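PDB 6L2W: freshwater cyanophage protein from Microcystis phage Mic1, which is of unknown function but probably serves as a structural protein of the phage, with a fold described as novel. Local coordinates for residues Ala66-Ser78 / Leu95-Lys107. Sequence-based numbering, arbitrary orientation.
Sequences ANGSLGDFRYWYS and LEVKIREINLKLK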
ATOM      1  N   ALA B  66       6.840  -9.350 -10.218  1.00 43.05           N
ATOM      2  CA  ALA B  66       8.013  -9.311  -9.408  1.00 38.08           C
ATOM      3  C   ALA B  66       8.357  -7.851  -9.077  1.00 37.62           C
ATOM      4  O   ALA B  66       8.086  -6.966  -9.873  1.00 36.25           O
ATOM      5  CB  ALA B  66       9.114 -10.012 -10.166  1.00 40.41           C
ATOM      6  N   ASN B  67       8.946  -7.602  -7.905  1.00 37.60           N
ATOM      7  CA  ASN B  67       9.061  -6.250  -7.388  1.00 38.52           C
ATOM      8  C   ASN B  67      10.471  -5.676  -7.604  1.00 39.78           C
ATOM      9  O   ASN B  67      10.667  -4.510  -7.323  1.00 39.69           O
ATOM     10  CB  ASN B  67       8.615  -6.135  -5.921  1.00 36.12           C
ATOM     11  CG  ASN B  67       9.449  -6.896  -4.913  1.00 37.40           C
ATOM     12  OD1 ASN B  67      10.605  -7.246  -5.149  1.00 39.36           O
ATOM     13  ND2 ASN B  67       8.862  -7.131  -3.754  1.00 35.30           N
ATOM     14  N   GLY B  68      11.427  -6.471  -8.082  1.00 41.68           N
ATOM     15  CA  GLY B  68      12.787  -5.992  -8.411  1.00 42.91           C
ATOM     16  C   GLY B  68      13.664  -5.774  -7.182  1.00 46.48           C
ATOM     17  O   GLY B  68      14.803  -5.306  -7.312  1.00 44.80           O
ATOM     18  N   SER B  69      13.152  -6.097  -5.992  1.00 48.63           N
ATOM     19  CA  SER B  69      13.929  -5.988  -4.754  1.00 49.42           C
ATOM     20  C   SER B  69      15.015  -7.078  -4.700  1.00 57.43           C
ATOM     21  O   SER B  69      14.789  -8.264  -4.994  1.00 47.10           O
ATOM     22  CB  SER B  69      13.021  -6.063  -3.551  1.00 47.18           C
ATOM     23  OG  SER B  69      13.724  -5.826  -2.335  1.00 47.53           O
ATOM     24  N   LEU B  70      16.203  -6.657  -4.305  1.00 62.47           N
ATOM     25  CA  LEU B  70      17.256  -7.588  -3.974  1.00 69.14           C
ATOM     26  C   LEU B  70      17.309  -7.739  -2.451  1.00 73.70           C
ATOM     27  O   LEU B  70      18.052  -8.573  -1.926  1.00 76.09           O
ATOM     28  CB  LEU B  70      18.567  -7.055  -4.556  1.00 70.37           C
ATOM     29  CG  LEU B  70      18.588  -7.001  -6.082  1.00 69.78           C
ATOM     30  CD1 LEU B  70      19.636  -6.022  -6.588  1.00 70.16           C
ATOM     31  CD2 LEU B  70      18.812  -8.391  -6.655  1.00 68.62           C
ATOM     32  N   GLY B  71      16.494  -6.938  -1.791  1.00 73.21           N
ATOM     33  CA  GLY B  71      16.506  -6.874  -0.324  1.00 63.87           C
ATOM     34  C   GLY B  71      15.228  -7.321   0.337  1.00 59.68           C
ATOM     35  O   GLY B  71      14.763  -8.397   0.020  1.00 55.51           O
ATOM     36  N   ASP B  72      14.698  -6.505   1.223  1.00 56.25           N
ATOM     37  CA  ASP B  72      13.527  -6.897   2.041  1.00 56.45           C
ATOM     38  C   ASP B  72      12.269  -6.099   1.709  1.00 51.26           C
ATOM     39  O   ASP B  72      11.523  -5.852   2.636  1.00 51.14           O
ATOM     40  CB  ASP B  72      13.847  -6.805   3.532  1.00 64.69           C
ATOM     41  CG  ASP B  72      14.094  -5.403   4.060  1.00 64.76           C
ATOM     42  OD1 ASP B  72      14.116  -4.471   3.263  1.00 70.27           O
ATOM     43  OD2 ASP B  72      14.272  -5.271   5.268  1.00 62.31           O
ATOM     44  N   PHE B  73      12.051  -5.700   0.474  1.00 48.62           N
ATOM     45  CA  PHE B  73      10.782  -5.025   0.114  1.00 44.88           C
ATOM     46  C   PHE B  73       9.762  -6.149  -0.033  1.00 40.47           C
ATOM     47  O   PHE B  73       9.969  -6.992  -0.876  1.00 38.21           O
ATOM     48  CB  PHE B  73      10.967  -4.148  -1.122  1.00 46.71           C
ATOM     49  CG  PHE B  73       9.792  -3.286  -1.494  1.00 46.26           C
ATOM     50  CD1 PHE B  73       9.532  -2.110  -0.824  1.00 45.43           C
ATOM     51  CD2 PHE B  73       8.964  -3.635  -2.539  1.00 46.26           C
ATOM     52  CE1 PHE B  73       8.465  -1.309  -1.180  1.00 46.26           C
ATOM     53  CE2 PHE B  73       7.894  -2.834  -2.890  1.00 46.94           C
ATOM     54  CZ  PHE B  73       7.643  -1.675  -2.210  1.00 42.20           C
ATOM     55  N   ARG B  74       8.729  -6.143   0.778  1.00 38.63           N
ATOM     56  CA  ARG B  74       7.765  -7.262   0.855  1.00 40.79           C
ATOM     57  C   ARG B  74       6.424  -6.916   0.220  1.00 35.44           C
ATOM     58  O   ARG B  74       5.420  -7.389   0.710  1.00 30.66           O
ATOM     59  CB  ARG B  74       7.575  -7.623   2.327  1.00 44.90           C
ATOM     60  CG  ARG B  74       7.066  -6.478   3.183  1.00 46.18           C
ATOM     61  CD  ARG B  74       7.119  -6.861   4.635  1.00 47.17           C
ATOM     62  NE  ARG B  74       6.581  -5.848   5.509  1.00 42.37           N
ATOM     63  CZ  ARG B  74       5.316  -5.758   5.841  1.00 45.82           C
ATOM     64  NH1 ARG B  74       4.480  -6.729   5.558  1.00 43.85           N
ATOM     65  NH2 ARG B  74       4.876  -4.689   6.460  1.00 54.36           N
ATOM     66  N   TYR B  75       6.434  -6.167  -0.846  1.00 36.56           N
ATOM     67  CA  TYR B  75       5.210  -5.793  -1.525  1.00 40.53           C
ATOM     68  C   TYR B  75       5.363  -6.027  -3.025  1.00 38.33           C
ATOM     69  O   TYR B  75       6.397  -5.757  -3.598  1.00 38.22           O
ATOM     70  CB  TYR B  75       4.872  -4.316  -1.288  1.00 38.79           C
ATOM     71  CG  TYR B  75       4.877  -3.899   0.160  1.00 35.94           C
ATOM     72  CD1 TYR B  75       6.030  -3.462   0.779  1.00 40.19           C
ATOM     73  CD2 TYR B  75       3.739  -3.994   0.928  1.00 39.41           C
ATOM     74  CE1 TYR B  75       6.041  -3.083   2.114  1.00 40.89           C
ATOM     75  CE2 TYR B  75       3.728  -3.618   2.261  1.00 38.53           C
ATOM     76  CZ  TYR B  75       4.881  -3.152   2.861  1.00 40.78           C
ATOM     77  OH  TYR B  75       4.873  -2.801   4.188  1.00 42.52           O
ATOM     78  N   TRP B  76       4.276  -6.480  -3.625  1.00 39.45           N
ATOM     79  CA  TRP B  76       4.184  -6.685  -5.055  1.00 38.69           C
ATOM     80  C   TRP B  76       2.893  -6.052  -5.565  1.00 39.06           C
ATOM     81  O   TRP B  76       1.822  -6.447  -5.146  1.00 41.83           O
ATOM     82  CB  TRP B  76       4.201  -8.182  -5.387  1.00 35.00           C
ATOM     83  CG  TRP B  76       5.458  -8.883  -4.980  1.00 34.05           C
ATOM     84  CD1 TRP B  76       6.528  -9.207  -5.768  1.00 37.84           C
ATOM     85  CD2 TRP B  76       5.790  -9.340  -3.659  1.00 35.17           C
ATOM     86  NE1 TRP B  76       7.505  -9.828  -5.027  1.00 37.90           N
ATOM     87  CE2 TRP B  76       7.075  -9.938  -3.734  1.00 34.63           C
ATOM     88  CE3 TRP B  76       5.132  -9.293  -2.427  1.00 33.18           C
ATOM     89  CZ2 TRP B  76       7.702 -10.508  -2.631  1.00 31.48           C
ATOM     90  CZ3 TRP B  76       5.762  -9.850  -1.332  1.00 35.51           C
ATOM     91  CH2 TRP B  76       7.033 -10.435  -1.431  1.00 31.64           C
ATOM     92  N   TYR B  77       3.024  -5.163  -6.537  1.00 39.28           N
ATOM     93  CA  TYR B  77       1.919  -4.431  -7.101  1.00 38.73           C
ATOM     94  C   TYR B  77       1.535  -4.976  -8.481  1.00 39.39           C
ATOM     95  O   TYR B  77       2.372  -5.478  -9.226  1.00 43.08           O
ATOM     96  CB  TYR B  77       2.282  -2.947  -7.168  1.00 40.40           C
ATOM     97  CG  TYR B  77       2.118  -2.249  -5.843  1.00 40.74           C
ATOM     98  CD1 TYR B  77       3.156  -2.182  -4.929  1.00 40.22           C
ATOM     99  CD2 TYR B  77       0.900  -1.708  -5.481  1.00 41.84           C
ATOM    100  CE1 TYR B  77       2.999  -1.562  -3.701  1.00 40.21           C
ATOM    101  CE2 TYR B  77       0.731  -1.070  -4.261  1.00 45.01           C
ATOM    102  CZ  TYR B  77       1.779  -1.011  -3.363  1.00 42.87           C
ATOM    103  OH  TYR B  77       1.592  -0.385  -2.163  1.00 52.25           O
ATOM    104  N   SER B  78       0.282  -4.827  -8.810  1.00 36.04           N
ATOM    105  CA  SER B  78      -0.180  -5.192 -10.162  1.00 38.48           C
ATOM    106  C   SER B  78       0.195  -4.054 -11.109  1.00 39.15           C
ATOM    107  O   SER B  78       0.378  -2.940 -10.644  1.00 35.19           O
ATOM    108  CB  SER B  78      -1.642  -5.483 -10.178  1.00 39.25           C
ATOM    109  OG  SER B  78      -2.397  -4.340  -9.880  1.00 41.21           O
ATOM    110  N   LEU B  95      13.022 -12.052   5.684  1.00 63.54           N
ATOM    111  CA  LEU B  95      12.135 -12.425   4.567  1.00 59.67           C
ATOM    112  C   LEU B  95      12.866 -12.393   3.219  1.00 51.86           C
ATOM    113  O   LEU B  95      12.266 -12.701   2.197  1.00 55.83           O
ATOM    114  CB  LEU B  95      10.950 -11.454   4.554  1.00 62.95           C
ATOM    115  CG  LEU B  95      10.104 -11.458   5.823  1.00 63.60           C
ATOM    116  CD1 LEU B  95       9.025 -10.394   5.773  1.00 62.31           C
ATOM    117  CD2 LEU B  95       9.493 -12.827   6.038  1.00 67.05           C
ATOM    118  N   GLU B  96      14.135 -12.019   3.190  1.00 49.36           N
ATOM    119  CA  GLU B  96      14.846 -11.872   1.924  1.00 56.65           C
ATOM    120  C   GLU B  96      14.695 -13.149   1.077  1.00 54.36           C
ATOM    121  O   GLU B  96      14.540 -13.056  -0.149  1.00 46.47           O
ATOM    122  CB  GLU B  96      16.324 -11.530   2.160  1.00 61.98           C
ATOM    123  CG  GLU B  96      16.585 -10.040   2.357  1.00 77.67           C
ATOM    124  CD  GLU B  96      17.226  -9.609   3.673  1.00 90.90           C
ATOM    125  OE1 GLU B  96      16.509  -9.032   4.534  1.00 91.10           O
ATOM    126  OE2 GLU B  96      18.447  -9.826   3.827  1.00100.44           O
ATOM    127  N   VAL B  97      14.758 -14.320   1.723  1.00 55.93           N
ATOM    128  CA  VAL B  97      14.729 -15.623   1.014  1.00 56.23           C
ATOM    129  C   VAL B  97      13.323 -15.837   0.432  1.00 47.39           C
ATOM    130  O   VAL B  97      13.219 -16.173  -0.732  1.00 42.54           O
ATOM    131  CB  VAL B  97      15.186 -16.794   1.918  1.00 59.56           C
ATOM    132  CG1 VAL B  97      14.876 -18.166   1.319  1.00 56.77           C
ATOM    133  CG2 VAL B  97      16.675 -16.696   2.237  1.00 59.37           C
ATOM    134  N   LYS B  98      12.258 -15.621   1.210  1.00 44.18           N
ATOM    135  CA  LYS B  98      10.907 -15.792   0.673  1.00 46.01           C
ATOM    136  C   LYS B  98      10.614 -14.753  -0.406  1.00 43.11           C
ATOM    137  O   LYS B  98       9.862 -15.051  -1.326  1.00 39.18           O
ATOM    138  CB  LYS B  98       9.806 -15.732   1.733  1.00 46.62           C
ATOM    139  CG  LYS B  98       9.436 -17.085   2.325  1.00 60.78           C
ATOM    140  CD  LYS B  98       8.825 -18.081   1.339  1.00 61.78           C
ATOM    141  CE  LYS B  98       8.935 -19.518   1.813  1.00 63.35           C
ATOM    142  NZ  LYS B  98       7.698 -20.285   1.519  1.00 66.44           N
ATOM    143  N   ILE B  99      11.190 -13.560  -0.292  1.00 45.45           N
ATOM    144  CA  ILE B  99      10.934 -12.517  -1.275  1.00 43.16           C
ATOM    145  C   ILE B  99      11.560 -12.942  -2.601  1.00 41.61           C
ATOM    146  O   ILE B  99      10.918 -12.815  -3.630  1.00 40.84           O
ATOM    147  CB  ILE B  99      11.435 -11.144  -0.782  1.00 43.29           C
ATOM    148  CG1 ILE B  99      10.530 -10.615   0.331  1.00 46.84           C
ATOM    149  CG2 ILE B  99      11.543 -10.136  -1.918  1.00 43.26           C
ATOM    150  CD1 ILE B  99      11.169  -9.545   1.182  1.00 48.74           C
ATOM    151  N   ARG B 100      12.794 -13.449  -2.533  1.00 45.98           N
ATOM    152  CA  ARG B 100      13.516 -13.987  -3.675  1.00 47.40           C
ATOM    153  C   ARG B 100      12.681 -15.090  -4.341  1.00 43.86           C
ATOM    154  O   ARG B 100      12.479 -15.085  -5.566  1.00 42.29           O
ATOM    155  CB  ARG B 100      14.889 -14.497  -3.227  1.00 55.36           C
ATOM    156  CG  ARG B 100      15.815 -14.893  -4.372  1.00 63.36           C
ATOM    157  CD  ARG B 100      17.310 -14.764  -4.083  1.00 72.39           C
ATOM    158  NE  ARG B 100      17.897 -15.816  -3.251  1.00 76.56           N
ATOM    159  CZ  ARG B 100      18.397 -15.638  -2.021  1.00 90.41           C
ATOM    160  NH1 ARG B 100      18.275 -14.473  -1.400  1.00 91.47           N
ATOM    161  NH2 ARG B 100      19.021 -16.637  -1.415  1.00 86.85           N
ATOM    162  N   GLU B 101      12.165 -16.013  -3.549  1.00 41.06           N
ATOM    163  CA  GLU B 101      11.385 -17.110  -4.101  1.00 45.78           C
ATOM    164  C   GLU B 101      10.158 -16.565  -4.845  1.00 45.82           C
ATOM    165  O   GLU B 101       9.832 -17.038  -5.946  1.00 44.72           O
ATOM    166  CB  GLU B 101      10.923 -18.064  -3.006  1.00 48.76           C
ATOM    167  CG  GLU B 101      12.046 -18.928  -2.468  1.00 63.94           C
ATOM    168  CD  GLU B 101      11.649 -19.933  -1.393  1.00 67.57           C
ATOM    169  OE1 GLU B 101      10.431 -20.259  -1.282  1.00 63.24           O
ATOM    170  OE2 GLU B 101      12.567 -20.402  -0.674  1.00 72.94           O
ATOM    171  N   ILE B 102       9.480 -15.584  -4.238  1.00 43.05           N
ATOM    172  CA  ILE B 102       8.235 -15.073  -4.786  1.00 39.86           C
ATOM    173  C   ILE B 102       8.516 -14.347  -6.098  1.00 36.66           C
ATOM    174  O   ILE B 102       7.788 -14.535  -7.058  1.00 31.60           O
ATOM    175  CB  ILE B 102       7.489 -14.193  -3.771  1.00 39.34           C
ATOM    176  CG1 ILE B 102       6.963 -15.079  -2.642  1.00 40.86           C
ATOM    177  CG2 ILE B 102       6.377 -13.377  -4.442  1.00 36.44           C
ATOM    178  CD1 ILE B 102       6.257 -14.332  -1.535  1.00 45.65           C
ATOM    179  N   ASN B 103       9.570 -13.549  -6.105  1.00 38.28           N
ATOM    180  CA  ASN B 103       9.987 -12.808  -7.277  1.00 38.63           C
ATOM    181  C   ASN B 103      10.378 -13.755  -8.422  1.00 39.42           C
ATOM    182  O   ASN B 103      10.018 -13.487  -9.573  1.00 40.04           O
ATOM    183  CB  ASN B 103      11.136 -11.861  -6.938  1.00 39.60           C
ATOM    184  CG  ASN B 103      10.650 -10.508  -6.460  1.00 41.87           C
ATOM    185  OD1 ASN B 103       9.555 -10.082  -6.822  1.00 39.71           O
ATOM    186  ND2 ASN B 103      11.479  -9.796  -5.711  1.00 36.92           N
ATOM    187  N   LEU B 104      11.099 -14.839  -8.128  1.00 37.41           N
ATOM    188  CA  LEU B 104      11.478 -15.800  -9.170  1.00 41.48           C
ATOM    189  C   LEU B 104      10.195 -16.374  -9.796  1.00 39.71           C
ATOM    190  O   LEU B 104      10.025 -16.372 -11.003  1.00 41.18           O
ATOM    191  CB  LEU B 104      12.377 -16.900  -8.579  1.00 43.10           C
ATOM    192  CG  LEU B 104      12.637 -18.122  -9.473  1.00 44.32           C
ATOM    193  CD1 LEU B 104      13.279 -17.708 -10.782  1.00 44.84           C
ATOM    194  CD2 LEU B 104      13.506 -19.168  -8.769  1.00 43.44           C
ATOM    195  N   LYS B 105       9.279 -16.817  -8.963  1.00 37.45           N
ATOM    196  CA  LYS B 105       8.063 -17.445  -9.440  1.00 40.28           C
ATOM    197  C   LYS B 105       7.216 -16.440 -10.235  1.00 39.86           C
ATOM    198  O   LYS B 105       6.782 -16.740 -11.357  1.00 38.54           O
ATOM    199  CB  LYS B 105       7.295 -18.041  -8.264  1.00 42.01           C
ATOM    200  CG  LYS B 105       6.005 -18.745  -8.653  1.00 50.07           C
ATOM    201  CD  LYS B 105       6.218 -20.095  -9.292  1.00 54.97           C
ATOM    202  CE  LYS B 105       4.948 -20.613  -9.927  1.00 62.60           C
ATOM    203  NZ  LYS B 105       5.110 -21.994 -10.431  1.00 67.53           N
ATOM    204  N   LEU B 106       7.012 -15.238  -9.703  1.00 38.98           N
ATOM    205  CA  LEU B 106       6.177 -14.255 -10.407  1.00 38.16           C
ATOM    206  C   LEU B 106       6.816 -13.922 -11.750  1.00 37.22           C
ATOM    207  O   LEU B 106       6.125 -13.706 -12.743  1.00 38.67           O
ATOM    208  CB  LEU B 106       6.030 -12.984  -9.575  1.00 37.57           C
ATOM    209  CG  LEU B 106       5.104 -13.090  -8.367  1.00 40.60           C
ATOM    210  CD1 LEU B 106       5.259 -11.852  -7.499  1.00 43.52           C
ATOM    211  CD2 LEU B 106       3.649 -13.266  -8.785  1.00 39.94           C
ATOM    212  N   LYS B 107       8.134 -13.875 -11.765  1.00 38.17           N
ATOM    213  CA  LYS B 107       8.813 -13.523 -12.984  1.00 40.70           C
ATOM    214  C   LYS B 107       8.726 -14.678 -13.986  1.00 38.96           C
ATOM    215  O   LYS B 107       8.638 -14.421 -15.173  1.00 38.92           O
ATOM    216  CB  LYS B 107      10.275 -13.158 -12.730  1.00 44.28           C
ATOM    217  CG  LYS B 107      10.923 -12.419 -13.884  1.00 49.24           C
ATOM    218  CD  LYS B 107      10.137 -11.195 -14.322  1.00 57.30           C
ATOM    219  CE  LYS B 107      10.870 -10.320 -15.316  1.00 66.65           C
ATOM    220  NZ  LYS B 107      11.140 -11.041 -16.584  1.00 73.39           N
TER
HETATM  221  O   HOH W   1       6.967 -10.444 -12.773  1.00 42.46           O
HETATM  222  O   HOH W   2      14.244 -10.781  -4.086  1.00 54.12           O
HETATM  223  O   HOH W   3      18.081 -11.484  -1.661  1.00 58.52           O
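Asn103 and Asn67 clasp each other with their planar amides turned 78° apart, and between them they meet several donors and acceptors of the loop and the strand that follows it. Asn103 OD1 accepts twice: the backbone N of Asn67 approaches at 2.8 Å, and Trp76 NE1 comes to 2.7 Å from the opposite face of the carboxamide. Neither donor lies on a lone pair, and the indole bond is noticeably bent, although the oxygen sits close to the ring plane. In return Asn103 ND2 sends a nearly straight bond (170°) to Asn67 OD1, 2.8 Å away. That oxygen also takes the backbone N of Ser69, closing an Asx turn. With CG held between N and C (chi1 65°), the Asn67 amide turns toward Tyr75 O, to which ND2 donates, and Phe73 O, which it reaches weakly; ND2 lies 3.2 Å above the Trp76 ring plane, offset toward its rim.

Such bonding ties the loop before strand 75-77, which pairs antiparallel with strand 83-89, to the C-terminal helix 96-115. Ser69 OG continues the pattern with an ST turn to Gly71 N and a second bond from Phe73 N. One water links Ser69 O to Asn103 ND2 (weakly), another Ala66 N to Leu106 O (weakly). On the opposite face of the indole the contact is apolar: Ile102 CG2 makes a CH-pi contact, and Leu106 CD1 approaches Trp76 CD1 obliquely. One turn nearer the helix start, Ile99 CD1 packs on Asp72 CA and Phe73 O. Arg74 directs its guanidinium elsewhere, to Glu86, Leu87 O and Asp40 of the second subunit.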